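Local structure of HTH-type transcriptional regulator cbl (Escherichia coli K12, 2FYI) at residues A[35-40]-A[207-211]; A[65-70]-A[190-195]; A[77-82]-A[194-198]. The protein is a LysR-family transcriptional regulator that may act as an accessory regulator of the cys regulon, and is represented here by its cofactor-binding domain. All blocks are in the same frame, centred on the assembly; numbering follows the deposited sequence.

Contact 1 of 3, residues A[35-40]-A[207-211]; sequences AFRELF and RFLEL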
ATOM      1  N   ALA A  35     -13.150  -1.211  19.503  1.00 31.67           N
ATOM      2  CA  ALA A  35     -14.060  -2.036  20.315  1.00 30.70           C
ATOM      3  C   ALA A  35     -13.317  -3.131  21.057  1.00 30.73           C
ATOM      4  O   ALA A  35     -13.492  -3.340  22.267  1.00 30.21           O
ATOM      5  CB  ALA A  35     -15.106  -2.678  19.444  1.00 29.34           C
ATOM      6  N   PHE A  36     -12.504  -3.858  20.303  1.00 30.86           N
ATOM      7  CA  PHE A  36     -11.754  -4.959  20.859  1.00 31.42           C
ATOM      8  C   PHE A  36     -10.830  -4.520  21.989  1.00 32.41           C
ATOM      9  O   PHE A  36     -10.740  -5.211  22.999  1.00 32.25           O
ATOM     10  CB  PHE A  36     -10.964  -5.648  19.768  1.00 32.76           C
ATOM     11  CG  PHE A  36     -10.195  -6.849  20.238  1.00 33.77           C
ATOM     12  CD1 PHE A  36      -8.851  -6.749  20.574  1.00 34.06           C
ATOM     13  CD2 PHE A  36     -10.800  -8.095  20.313  1.00 34.81           C
ATOM     14  CE1 PHE A  36      -8.116  -7.861  20.998  1.00 33.82           C
ATOM     15  CE2 PHE A  36     -10.071  -9.220  20.739  1.00 34.82           C
ATOM     16  CZ  PHE A  36      -8.720  -9.084  21.084  1.00 34.08           C
ATOM     17  N   ARG A  37     -10.157  -3.376  21.842  1.00 33.32           N
ATOM     18  CA  ARG A  37      -9.221  -2.927  22.856  1.00 34.50           C
ATOM     19  C   ARG A  37      -9.910  -2.549  24.161  1.00 35.14           C
ATOM     20  O   ARG A  37      -9.342  -2.743  25.228  1.00 35.45           O
ATOM     21  CB  ARG A  37      -8.327  -1.822  22.313  1.00 35.62           C
ATOM     22  CG  ARG A  37      -7.253  -2.391  21.359  1.00 38.08           C
ATOM     23  CD  ARG A  37      -6.298  -1.350  20.725  1.00 37.75           C
ATOM     24  NE  ARG A  37      -5.337  -0.795  21.684  1.00 40.03           N
ATOM     25  CZ  ARG A  37      -4.808   0.422  21.560  1.00 41.05           C
ATOM     26  NH1 ARG A  37      -5.159   1.172  20.522  1.00 41.85           N
ATOM     27  NH2 ARG A  37      -3.951   0.906  22.461  1.00 41.15           N
ATOM     28  N   GLU A  38     -11.134  -2.028  24.091  1.00 36.52           N
ATOM     29  CA  GLU A  38     -11.944  -1.796  25.302  1.00 38.07           C
ATOM     30  C   GLU A  38     -12.265  -3.114  25.972  1.00 37.59           C
ATOM     31  O   GLU A  38     -11.993  -3.334  27.144  1.00 37.70           O
ATOM     32  CB  GLU A  38     -13.280  -1.213  24.916  1.00 41.24           C
ATOM     33  CG  GLU A  38     -13.173  -0.011  24.034  1.00 46.04           C
ATOM     34  CD  GLU A  38     -13.500   1.251  24.809  1.00 48.74           C
ATOM     35  OE1 GLU A  38     -13.300   1.245  26.059  1.00 50.09           O
ATOM     36  OE2 GLU A  38     -13.969   2.231  24.170  1.00 50.00           O
ATOM     37  N   LEU A  39     -12.881  -3.989  25.194  1.00 36.82           N
ATOM     38  CA  LEU A  39     -13.280  -5.293  25.659  1.00 35.92           C
ATOM     39  C   LEU A  39     -12.114  -6.073  26.221  1.00 35.01           C
ATOM     40  O   LEU A  39     -12.231  -6.684  27.262  1.00 35.32           O
ATOM     41  CB  LEU A  39     -13.853  -6.073  24.494  1.00 36.94           C
ATOM     42  CG  LEU A  39     -14.483  -7.389  24.884  1.00 37.32           C
ATOM     43  CD1 LEU A  39     -15.808  -7.019  25.497  1.00 37.93           C
ATOM     44  CD2 LEU A  39     -14.666  -8.280  23.659  1.00 37.55           C
ATOM     45  N   PHE A  40     -10.986  -6.070  25.527  1.00 34.41           N
ATOM     46  CA  PHE A  40      -9.836  -6.867  25.967  1.00 34.04           C
ATOM     47  C   PHE A  40      -8.608  -6.011  26.214  1.00 33.55           C
ATOM     48  O   PHE A  40      -7.615  -6.110  25.497  1.00 32.95           O
ATOM     49  CB  PHE A  40      -9.463  -7.962  24.949  1.00 33.96           C
ATOM     50  CG  PHE A  40     -10.432  -9.088  24.887  1.00 33.90           C
ATOM     51  CD1 PHE A  40     -10.469 -10.045  25.883  1.00 33.70           C
ATOM     52  CD2 PHE A  40     -11.310  -9.200  23.828  1.00 34.79           C
ATOM     53  CE1 PHE A  40     -11.356 -11.093  25.830  1.00 33.48           C
ATOM     54  CE2 PHE A  40     -12.222 -10.265  23.769  1.00 35.25           C
ATOM     55  CZ  PHE A  40     -12.237 -11.210  24.773  1.00 34.08           C
ATOM     56  N   ARG A 207     -13.854 -14.427  20.117  1.00 36.24           N
ATOM     57  CA  ARG A 207     -14.608 -13.214  20.307  1.00 37.94           C
ATOM     58  C   ARG A 207     -14.441 -12.185  19.194  1.00 37.37           C
ATOM     59  O   ARG A 207     -15.406 -11.564  18.783  1.00 37.48           O
ATOM     60  CB  ARG A 207     -14.308 -12.567  21.638  1.00 40.70           C
ATOM     61  CG  ARG A 207     -15.337 -11.487  21.886  1.00 44.55           C
ATOM     62  CD  ARG A 207     -16.694 -12.123  22.212  1.00 47.09           C
ATOM     63  NE  ARG A 207     -16.739 -12.399  23.649  1.00 49.89           N
ATOM     64  CZ  ARG A 207     -17.210 -11.534  24.555  1.00 51.57           C
ATOM     65  NH1 ARG A 207     -17.716 -10.357  24.153  1.00 51.95           N
ATOM     66  NH2 ARG A 207     -17.199 -11.844  25.859  1.00 51.93           N
ATOM     67  N   PHE A 208     -13.221 -11.995  18.710  1.00 36.93           N
ATOM     68  CA  PHE A 208     -12.989 -11.015  17.669  1.00 36.64           C
ATOM     69  C   PHE A 208     -13.910 -11.232  16.490  1.00 37.40           C
ATOM     70  O   PHE A 208     -14.452 -10.285  15.932  1.00 37.03           O
ATOM     71  CB  PHE A 208     -11.555 -11.083  17.175  1.00 36.54           C
ATOM     72  CG  PHE A 208     -11.214 -10.000  16.194  1.00 36.69           C
ATOM     73  CD1 PHE A 208     -10.648  -8.817  16.620  1.00 36.24           C
ATOM     74  CD2 PHE A 208     -11.486 -10.153  14.837  1.00 36.87           C
ATOM     75  CE1 PHE A 208     -10.353  -7.804  15.707  1.00 36.19           C
ATOM     76  CE2 PHE A 208     -11.183  -9.139  13.919  1.00 36.41           C
ATOM     77  CZ  PHE A 208     -10.622  -7.972  14.362  1.00 36.23           C
ATOM     78  N   LEU A 209     -14.077 -12.488  16.100  1.00 38.80           N
ATOM     79  CA  LEU A 209     -14.892 -12.785  14.933  1.00 40.24           C
ATOM     80  C   LEU A 209     -16.303 -12.357  15.212  1.00 41.26           C
ATOM     81  O   LEU A 209     -16.950 -11.741  14.368  1.00 41.96           O
ATOM     82  CB  LEU A 209     -14.853 -14.272  14.549  1.00 39.96           C
ATOM     83  CG  LEU A 209     -13.544 -14.810  13.963  1.00 39.54           C
ATOM     84  CD1 LEU A 209     -13.823 -15.732  12.831  1.00 39.33           C
ATOM     85  CD2 LEU A 209     -12.727 -13.673  13.447  1.00 40.43           C
ATOM     86  N   GLU A 210     -16.777 -12.665  16.407  1.00 42.81           N
ATOM     87  CA  GLU A 210     -18.164 -12.372  16.763  1.00 45.37           C
ATOM     88  C   GLU A 210     -18.435 -10.858  16.745  1.00 44.91           C
ATOM     89  O   GLU A 210     -19.316 -10.340  16.045  1.00 44.40           O
ATOM     90  CB  GLU A 210     -18.442 -12.955  18.132  1.00 47.57           C
ATOM     91  CG  GLU A 210     -19.863 -12.861  18.529  1.00 51.69           C
ATOM     92  CD  GLU A 210     -19.966 -12.797  20.027  1.00 54.72           C
ATOM     93  OE1 GLU A 210     -19.910 -13.874  20.696  1.00 55.76           O
ATOM     94  OE2 GLU A 210     -20.068 -11.651  20.536  1.00 56.42           O
ATOM     95  N   LEU A 211     -17.635 -10.174  17.544  1.00 44.75           N
ATOM     96  CA  LEU A 211     -17.473  -8.749  17.515  1.00 44.21           C
ATOM     97  C   LEU A 211     -17.573  -8.144  16.112  1.00 44.54           C
ATOM     98  O   LEU A 211     -18.137  -7.067  15.956  1.00 45.02           O
ATOM     99  CB  LEU A 211     -16.110  -8.449  18.109  1.00 44.62           C
ATOM    100  CG  LEU A 211     -15.967  -7.099  18.786  1.00 45.36           C
ATOM    101  CD1 LEU A 211     -17.335  -6.570  19.244  1.00 45.01           C
ATOM    102  CD2 LEU A 211     -14.954  -7.225  19.931  1.00 45.18           C
TER
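L211, F36 and R207 bury the most surface where helix 29-39 meets helix 203-212. The two short helical segments run at 132° to each other, with axes 11.0 Å apart at closest. L211 reaches across with both methyls: its CD2 lies 3.9 Å from L39 CD2 and 4.0 Å from F36 CA, and its CD1 is 4.5 Å from A35 CB. F36 forms an offset edge-to-face pair with F208. The edge of F208 is directed at the face of F36, with ring centroids 5.7 Å apart and planes at 64°. R207 takes part through its carbon chain and the flat of its guanidinium. L39 CD2 sits over one guanidinium face, 3.7 Å from R207 NH1, while R207 CB meets the edge of the F40 ring, 3.8 Å from F40 CE2. No hydrogen bond joins the segments, so the joint is made by packing. Beneath the helix pair lies the sheet: F36 and F208 both rest on L16 of strand 14-20, and F208 and L209 also touch I66 of strand 66-69. Both helices therefore pack on the same sheet, in the alpha/beta build of the LysR substrate-binding domain.

Contact 2 of 3, residues A[65-70]-A[190-195]; sequences DIGIAS and TVWLGL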
ATOM      1  N   ASP A  65      -3.292 -15.431  13.510  1.00 37.01           N
ATOM      2  CA  ASP A  65      -4.475 -16.050  14.051  1.00 37.05           C
ATOM      3  C   ASP A  65      -5.693 -15.882  13.116  1.00 36.50           C
ATOM      4  O   ASP A  65      -6.374 -16.849  12.821  1.00 36.57           O
ATOM      5  CB  ASP A  65      -4.727 -15.491  15.463  1.00 39.59           C
ATOM      6  CG  ASP A  65      -3.458 -15.570  16.392  1.00 43.09           C
ATOM      7  OD1 ASP A  65      -2.829 -16.659  16.502  1.00 44.72           O
ATOM      8  OD2 ASP A  65      -3.089 -14.555  17.057  1.00 44.16           O
ATOM      9  N   ILE A  66      -5.947 -14.660  12.643  1.00 35.69           N
ATOM     10  CA  ILE A  66      -7.078 -14.353  11.756  1.00 35.07           C
ATOM     11  C   ILE A  66      -6.600 -13.687  10.466  1.00 35.73           C
ATOM     12  O   ILE A  66      -5.738 -12.808  10.513  1.00 36.29           O
ATOM     13  CB  ILE A  66      -8.051 -13.371  12.433  1.00 34.58           C
ATOM     14  CG1 ILE A  66      -8.472 -13.914  13.784  1.00 34.48           C
ATOM     15  CG2 ILE A  66      -9.278 -13.162  11.607  1.00 33.04           C
ATOM     16  CD1 ILE A  66      -9.058 -12.885  14.649  1.00 34.53           C
ATOM     17  N   GLY A  67      -7.153 -14.098   9.323  1.00 35.55           N
ATOM     18  CA  GLY A  67      -6.821 -13.477   8.052  1.00 35.48           C
ATOM     19  C   GLY A  67      -8.031 -12.722   7.543  1.00 36.10           C
ATOM     20  O   GLY A  67      -9.158 -13.222   7.631  1.00 36.61           O
ATOM     21  N   ILE A  68      -7.816 -11.515   7.020  1.00 35.87           N
ATOM     22  CA  ILE A  68      -8.937 -10.722   6.500  1.00 35.80           C
ATOM     23  C   ILE A  68      -8.621 -10.142   5.140  1.00 36.46           C
ATOM     24  O   ILE A  68      -7.688  -9.329   4.993  1.00 37.35           O
ATOM     25  CB  ILE A  68      -9.303  -9.571   7.439  1.00 35.92           C
ATOM     26  CG1 ILE A  68      -9.772 -10.125   8.792  1.00 36.00           C
ATOM     27  CG2 ILE A  68     -10.365  -8.710   6.814  1.00 35.25           C
ATOM     28  CD1 ILE A  68      -9.387  -9.258   9.991  1.00 35.81           C
ATOM     29  N   ALA A  69      -9.395 -10.566   4.143  1.00 36.38           N
ATOM     30  CA  ALA A  69      -9.180 -10.132   2.759  1.00 36.81           C
ATOM     31  C   ALA A  69     -10.422 -10.394   1.926  1.00 38.55           C
ATOM     32  O   ALA A  69     -11.349 -11.088   2.370  1.00 38.56           O
ATOM     33  CB  ALA A  69      -8.000 -10.840   2.169  1.00 36.44           C
ATOM     34  N   SER A  70     -10.454  -9.831   0.718  1.00 40.77           N
ATOM     35  CA  SER A  70     -11.590 -10.082  -0.192  1.00 42.26           C
ATOM     36  C   SER A  70     -11.325 -11.251  -1.128  1.00 43.84           C
ATOM     37  O   SER A  70     -12.234 -11.752  -1.743  1.00 43.62           O
ATOM     38  CB  SER A  70     -11.929  -8.844  -1.032  1.00 41.31           C
ATOM     39  OG  SER A  70     -12.482  -7.785  -0.273  1.00 40.19           O
ATOM     40  N   THR A 190     -16.974  -9.589  -1.400  1.00 33.52           N
ATOM     41  CA  THR A 190     -17.162  -9.935  -0.003  1.00 32.29           C
ATOM     42  C   THR A 190     -15.850  -9.906   0.731  1.00 32.42           C
ATOM     43  O   THR A 190     -14.808 -10.276   0.175  1.00 33.19           O
ATOM     44  CB  THR A 190     -17.675 -11.332   0.150  1.00 31.97           C
ATOM     45  OG1 THR A 190     -18.893 -11.457  -0.572  1.00 31.80           O
ATOM     46  CG2 THR A 190     -17.922 -11.599   1.599  1.00 32.47           C
ATOM     47  N   VAL A 191     -15.882  -9.470   1.980  1.00 31.87           N
ATOM     48  CA  VAL A 191     -14.671  -9.498   2.770  1.00 30.98           C
ATOM     49  C   VAL A 191     -14.796 -10.667   3.709  1.00 31.31           C
ATOM     50  O   VAL A 191     -15.786 -10.770   4.420  1.00 30.49           O
ATOM     51  CB  VAL A 191     -14.490  -8.262   3.608  1.00 29.91           C
ATOM     52  CG1 VAL A 191     -13.215  -8.408   4.359  1.00 29.60           C
ATOM     53  CG2 VAL A 191     -14.436  -7.072   2.739  1.00 28.97           C
ATOM     54  N   TRP A 192     -13.783 -11.533   3.707  1.00 31.86           N
ATOM     55  CA  TRP A 192     -13.794 -12.743   4.501  1.00 31.37           C
ATOM     56  C   TRP A 192     -12.922 -12.650   5.718  1.00 31.82           C
ATOM     57  O   TRP A 192     -11.868 -11.978   5.731  1.00 33.87           O
ATOM     58  CB  TRP A 192     -13.322 -13.918   3.674  1.00 32.43           C
ATOM     59  CG  TRP A 192     -14.132 -14.117   2.448  1.00 33.28           C
ATOM     60  CD1 TRP A 192     -13.890 -13.590   1.214  1.00 33.50           C
ATOM     61  CD2 TRP A 192     -15.320 -14.905   2.325  1.00 32.98           C
ATOM     62  NE1 TRP A 192     -14.869 -13.995   0.331  1.00 33.54           N
ATOM     63  CE2 TRP A 192     -15.752 -14.804   0.981  1.00 32.40           C
ATOM     64  CE3 TRP A 192     -16.055 -15.685   3.217  1.00 33.47           C
ATOM     65  CZ2 TRP A 192     -16.867 -15.443   0.505  1.00 32.06           C
ATOM     66  CZ3 TRP A 192     -17.188 -16.338   2.736  1.00 33.63           C
ATOM     67  CH2 TRP A 192     -17.580 -16.203   1.386  1.00 33.03           C
ATOM     68  N   LEU A 193     -13.376 -13.349   6.745  1.00 30.83           N
ATOM     69  CA  LEU A 193     -12.627 -13.569   7.935  1.00 29.59           C
ATOM     70  C   LEU A 193     -12.275 -15.046   7.872  1.00 30.05           C
ATOM     71  O   LEU A 193     -13.176 -15.895   7.802  1.00 29.96           O
ATOM     72  CB  LEU A 193     -13.546 -13.339   9.099  1.00 29.55           C
ATOM     73  CG  LEU A 193     -14.114 -11.932   9.175  1.00 29.61           C
ATOM     74  CD1 LEU A 193     -15.536 -11.981   9.705  1.00 28.05           C
ATOM     75  CD2 LEU A 193     -13.198 -11.051  10.042  1.00 29.78           C
ATOM     76  N   GLY A 194     -10.977 -15.353   7.866  1.00 29.71           N
ATOM     77  CA  GLY A 194     -10.530 -16.735   7.792  1.00 30.56           C
ATOM     78  C   GLY A 194      -9.761 -17.210   9.016  1.00 31.90           C
ATOM     79  O   GLY A 194      -9.093 -16.427   9.691  1.00 33.25           O
ATOM     80  N   LEU A 195      -9.864 -18.501   9.314  1.00 32.09           N
ATOM     81  CA  LEU A 195      -9.043 -19.131  10.350  1.00 31.81           C
ATOM     82  C   LEU A 195      -8.491 -20.404   9.755  1.00 31.97           C
ATOM     83  O   LEU A 195      -9.078 -20.953   8.792  1.00 32.20           O
ATOM     84  CB  LEU A 195      -9.893 -19.516  11.568  1.00 31.68           C
ATOM     85  CG  LEU A 195     -10.668 -18.387  12.217  1.00 31.56           C
ATOM     86  CD1 LEU A 195     -11.759 -18.887  13.117  1.00 30.71           C
ATOM     87  CD2 LEU A 195      -9.662 -17.572  12.975  1.00 32.30           C
TER
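Four backbone hydrogen bonds tie strand 66-69 to strand 189-196 in antiparallel register. G67 and G194 form one hydrogen-bonded pair: G67 N donates to G194 O at 3.1 Å, and G194 N donates to G67 O at 2.8 Å. A69 and W192 form the next. W192 N to A69 O is 2.8 Å, while A69 N to W192 O is longer at 3.3 Å. Between them, I68 and L193 make a non-hydrogen-bonded pair with CA atoms 4.9 Å apart. CA-H...O contacts add to the ladder, such as I68 CA to W192 O at 3.3 Å and S70 CA to T190 O at 3.2 Å. At the strand end, S70 OG lies 3.4 Å from T190 O, at best a weak hydrogen bond; the hydroxyl accepts a hydrogen bond from W87 NE1.

The packing is mostly on the face bearing I68 and L193. I68 CG1 lies 3.8 Å from L193 CD2, and I68 CG2 lies 3.8 Å from V191 CG1. Further along, I66 CG1 meets L195 CD2 at 3.9 Å. The face of A69 and W192 also carries the glycine pair, so G67 and G194 put no side chain there. The W192 ring has S70 O near its edge, 3.9 Å from CD1.

Strand 66-69 also pairs in parallel with strand 14-20, and strand 189-196 pairs with strand 79-94. The contact is thus an inner antiparallel pair of the mixed sheet in this alpha/beta LysR substrate-binding domain. Helix 203-212 packs against I66 and L195, and Q24 of helix 22-27 touches I68, S70 and V191.

Contact 3 of 3, residues A[77-82]-A[194-198]; sequences PQLVAF and GLKRG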
ATOM      1  N   PRO A  77      -8.591 -24.972   0.605  1.00 47.18           N
ATOM      2  CA  PRO A  77      -8.940 -26.196   1.311  1.00 46.25           C
ATOM      3  C   PRO A  77      -8.453 -26.186   2.757  1.00 45.68           C
ATOM      4  O   PRO A  77      -9.021 -26.873   3.605  1.00 45.38           O
ATOM      5  CB  PRO A  77      -8.179 -27.282   0.542  1.00 46.30           C
ATOM      6  CG  PRO A  77      -7.980 -26.732  -0.806  1.00 47.13           C
ATOM      7  CD  PRO A  77      -7.808 -25.239  -0.615  1.00 47.68           C
ATOM      8  N   GLN A  78      -7.405 -25.428   3.055  1.00 45.21           N
ATOM      9  CA  GLN A  78      -6.877 -25.464   4.418  1.00 44.97           C
ATOM     10  C   GLN A  78      -7.379 -24.351   5.309  1.00 43.12           C
ATOM     11  O   GLN A  78      -6.987 -24.242   6.459  1.00 42.48           O
ATOM     12  CB  GLN A  78      -5.380 -25.406   4.420  1.00 47.60           C
ATOM     13  CG  GLN A  78      -4.730 -26.686   4.077  1.00 50.30           C
ATOM     14  CD  GLN A  78      -3.251 -26.464   3.873  1.00 52.76           C
ATOM     15  OE1 GLN A  78      -2.769 -25.298   3.791  1.00 53.07           O
ATOM     16  NE2 GLN A  78      -2.502 -27.571   3.793  1.00 53.67           N
ATOM     17  N   LEU A  79      -8.233 -23.499   4.780  1.00 41.19           N
ATOM     18  CA  LEU A  79      -8.805 -22.474   5.624  1.00 39.38           C
ATOM     19  C   LEU A  79     -10.312 -22.610   5.694  1.00 38.62           C
ATOM     20  O   LEU A  79     -10.910 -23.377   4.952  1.00 38.79           O
ATOM     21  CB  LEU A  79      -8.402 -21.077   5.141  1.00 38.82           C
ATOM     22  CG  LEU A  79      -6.905 -20.843   4.953  1.00 38.03           C
ATOM     23  CD1 LEU A  79      -6.726 -19.469   4.396  1.00 38.41           C
ATOM     24  CD2 LEU A  79      -6.113 -21.028   6.252  1.00 37.58           C
ATOM     25  N   VAL A  80     -10.909 -21.863   6.608  1.00 37.96           N
ATOM     26  CA  VAL A  80     -12.356 -21.781   6.752  1.00 37.10           C
ATOM     27  C   VAL A  80     -12.681 -20.285   6.816  1.00 36.81           C
ATOM     28  O   VAL A  80     -12.100 -19.573   7.646  1.00 37.55           O
ATOM     29  CB  VAL A  80     -12.793 -22.404   8.090  1.00 36.88           C
ATOM     30  CG1 VAL A  80     -14.284 -22.258   8.285  1.00 36.87           C
ATOM     31  CG2 VAL A  80     -12.382 -23.861   8.173  1.00 36.62           C
ATOM     32  N   ALA A  81     -13.596 -19.802   5.979  1.00 35.55           N
ATOM     33  CA  ALA A  81     -13.815 -18.374   5.909  1.00 34.56           C
ATOM     34  C   ALA A  81     -15.260 -18.006   6.159  1.00 34.73           C
ATOM     35  O   ALA A  81     -16.174 -18.701   5.720  1.00 34.39           O
ATOM     36  CB  ALA A  81     -13.362 -17.853   4.578  1.00 34.56           C
ATOM     37  N   PHE A  82     -15.461 -16.897   6.867  1.00 34.73           N
ATOM     38  CA  PHE A  82     -16.802 -16.394   7.125  1.00 33.82           C
ATOM     39  C   PHE A  82     -16.905 -15.015   6.524  1.00 33.24           C
ATOM     40  O   PHE A  82     -15.938 -14.241   6.555  1.00 32.87           O
ATOM     41  CB  PHE A  82     -17.046 -16.290   8.618  1.00 34.04           C
ATOM     42  CG  PHE A  82     -16.740 -17.540   9.376  1.00 34.53           C
ATOM     43  CD1 PHE A  82     -15.447 -17.825   9.784  1.00 35.07           C
ATOM     44  CD2 PHE A  82     -17.749 -18.424   9.731  1.00 34.87           C
ATOM     45  CE1 PHE A  82     -15.159 -18.999  10.528  1.00 34.90           C
ATOM     46  CE2 PHE A  82     -17.466 -19.597  10.471  1.00 34.65           C
ATOM     47  CZ  PHE A  82     -16.171 -19.876  10.861  1.00 34.52           C
ATOM     48  N   GLY A 194     -10.977 -15.353   7.866  1.00 29.71           N
ATOM     49  CA  GLY A 194     -10.530 -16.735   7.792  1.00 30.56           C
ATOM     50  C   GLY A 194      -9.761 -17.210   9.016  1.00 31.90           C
ATOM     51  O   GLY A 194      -9.093 -16.427   9.691  1.00 33.25           O
ATOM     52  N   LEU A 195      -9.864 -18.501   9.314  1.00 32.09           N
ATOM     53  CA  LEU A 195      -9.043 -19.131  10.350  1.00 31.81           C
ATOM     54  C   LEU A 195      -8.491 -20.404   9.755  1.00 31.97           C
ATOM     55  O   LEU A 195      -9.078 -20.953   8.792  1.00 32.20           O
ATOM     56  CB  LEU A 195      -9.893 -19.516  11.568  1.00 31.68           C
ATOM     57  CG  LEU A 195     -10.668 -18.387  12.217  1.00 31.56           C
ATOM     58  CD1 LEU A 195     -11.759 -18.887  13.117  1.00 30.71           C
ATOM     59  CD2 LEU A 195      -9.662 -17.572  12.975  1.00 32.30           C
ATOM     60  N   LYS A 196      -7.397 -20.896  10.333  1.00 31.38           N
ATOM     61  CA  LYS A 196      -6.888 -22.210   9.955  1.00 32.01           C
ATOM     62  C   LYS A 196      -7.869 -23.310  10.354  1.00 31.93           C
ATOM     63  O   LYS A 196      -8.367 -23.345  11.487  1.00 31.71           O
ATOM     64  CB  LYS A 196      -5.545 -22.446  10.611  1.00 32.38           C
ATOM     65  CG  LYS A 196      -4.860 -23.738  10.260  1.00 32.14           C
ATOM     66  CD  LYS A 196      -3.524 -23.692  10.976  1.00 33.17           C
ATOM     67  CE  LYS A 196      -2.942 -25.059  11.215  1.00 33.49           C
ATOM     68  NZ  LYS A 196      -2.274 -25.494   9.986  1.00 33.65           N
ATOM     69  N   ARG A 197      -8.159 -24.202   9.421  1.00 32.33           N
ATOM     70  CA  ARG A 197      -9.132 -25.265   9.683  1.00 33.13           C
ATOM     71  C   ARG A 197      -8.615 -26.293  10.683  1.00 32.62           C
ATOM     72  O   ARG A 197      -7.431 -26.616  10.690  1.00 32.35           O
ATOM     73  CB  ARG A 197      -9.490 -25.944   8.379  1.00 34.29           C
ATOM     74  CG  ARG A 197     -10.442 -27.061   8.485  1.00 35.79           C
ATOM     75  CD  ARG A 197     -10.611 -27.609   7.110  1.00 37.67           C
ATOM     76  NE  ARG A 197     -11.373 -26.679   6.284  1.00 39.57           N
ATOM     77  CZ  ARG A 197     -12.704 -26.590   6.327  1.00 40.96           C
ATOM     78  NH1 ARG A 197     -13.395 -27.381   7.168  1.00 42.23           N
ATOM     79  NH2 ARG A 197     -13.348 -25.729   5.540  1.00 40.22           N
ATOM     80  N   GLY A 198      -9.502 -26.796  11.537  1.00 32.65           N
ATOM     81  CA  GLY A 198      -9.110 -27.712  12.607  1.00 32.71           C
ATOM     82  C   GLY A 198      -8.185 -27.114  13.670  1.00 33.48           C
ATOM     83  O   GLY A 198      -7.668 -27.825  14.519  1.00 34.16           O
TER
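Backbone hydrogen bonds set the register. V80 and L195 form an antiparallel hydrogen-bonded pair: V80 N to L195 O and L195 N to V80 O are both 3.0 Å. Beyond the strand end, R197 N donates to Q78 O at 3.2 Å and extends the pairing. The flanking pairs, L79 with K196 and A81 with G194, are non-hydrogen-bonded. A81 and G194 come very close, with CA atoms 4.1 Å apart. G194 CA also makes a CA-H...O contact with V80 O at 3.2 Å.

The side-chain polar contacts are slighter. R197 NH2 makes a weak hydrogen bond to L79 O at 3.4 Å. The CA-to-CB bond of K196 points away from segment 77-82, and K196 NZ is hydrogen-bonded to Q60 O.

In the packing, R197 folds back over V80, whose CG2 lies against one guanidinium face, 3.3 Å from R197 CZ. F82 CE1 touches L195 CD1 at 4.3 Å. Helix 218-226 packs on V80, F82 and L195, while A56 and L59 of helix 52-61 touch L79.

Helices thus cover both faces of an antiparallel strand pair within a mixed sheet. This is the alpha/beta architecture of the LysR substrate-binding domain, a member of the periplasmic-binding-protein superfamily.

Contacts 2 and 3 share strand 189-196, which lies between strands 66-69 and 79-94. G194 and L195 belong to both, and L193 O to F82 N, at 2.7 Å, is a probable hydrogen bond between them. Contact 2 is buried, its centre about 9 Å from the centre of the chain. Contact 3 lies farther out, its centre about 17 Å from that point, and ends in exposed loop residues. Both depend on backbone hydrogen bonds. Contact 1, its centre about 19 Å from the chain centre, is partly buried and joins two helices by packing, without hydrogen bonds. Helix 203-212 links it to the sheet: L209 CD1 packs 3.8 Å from L195 CD1 and 4.0 Å from F82 CD1.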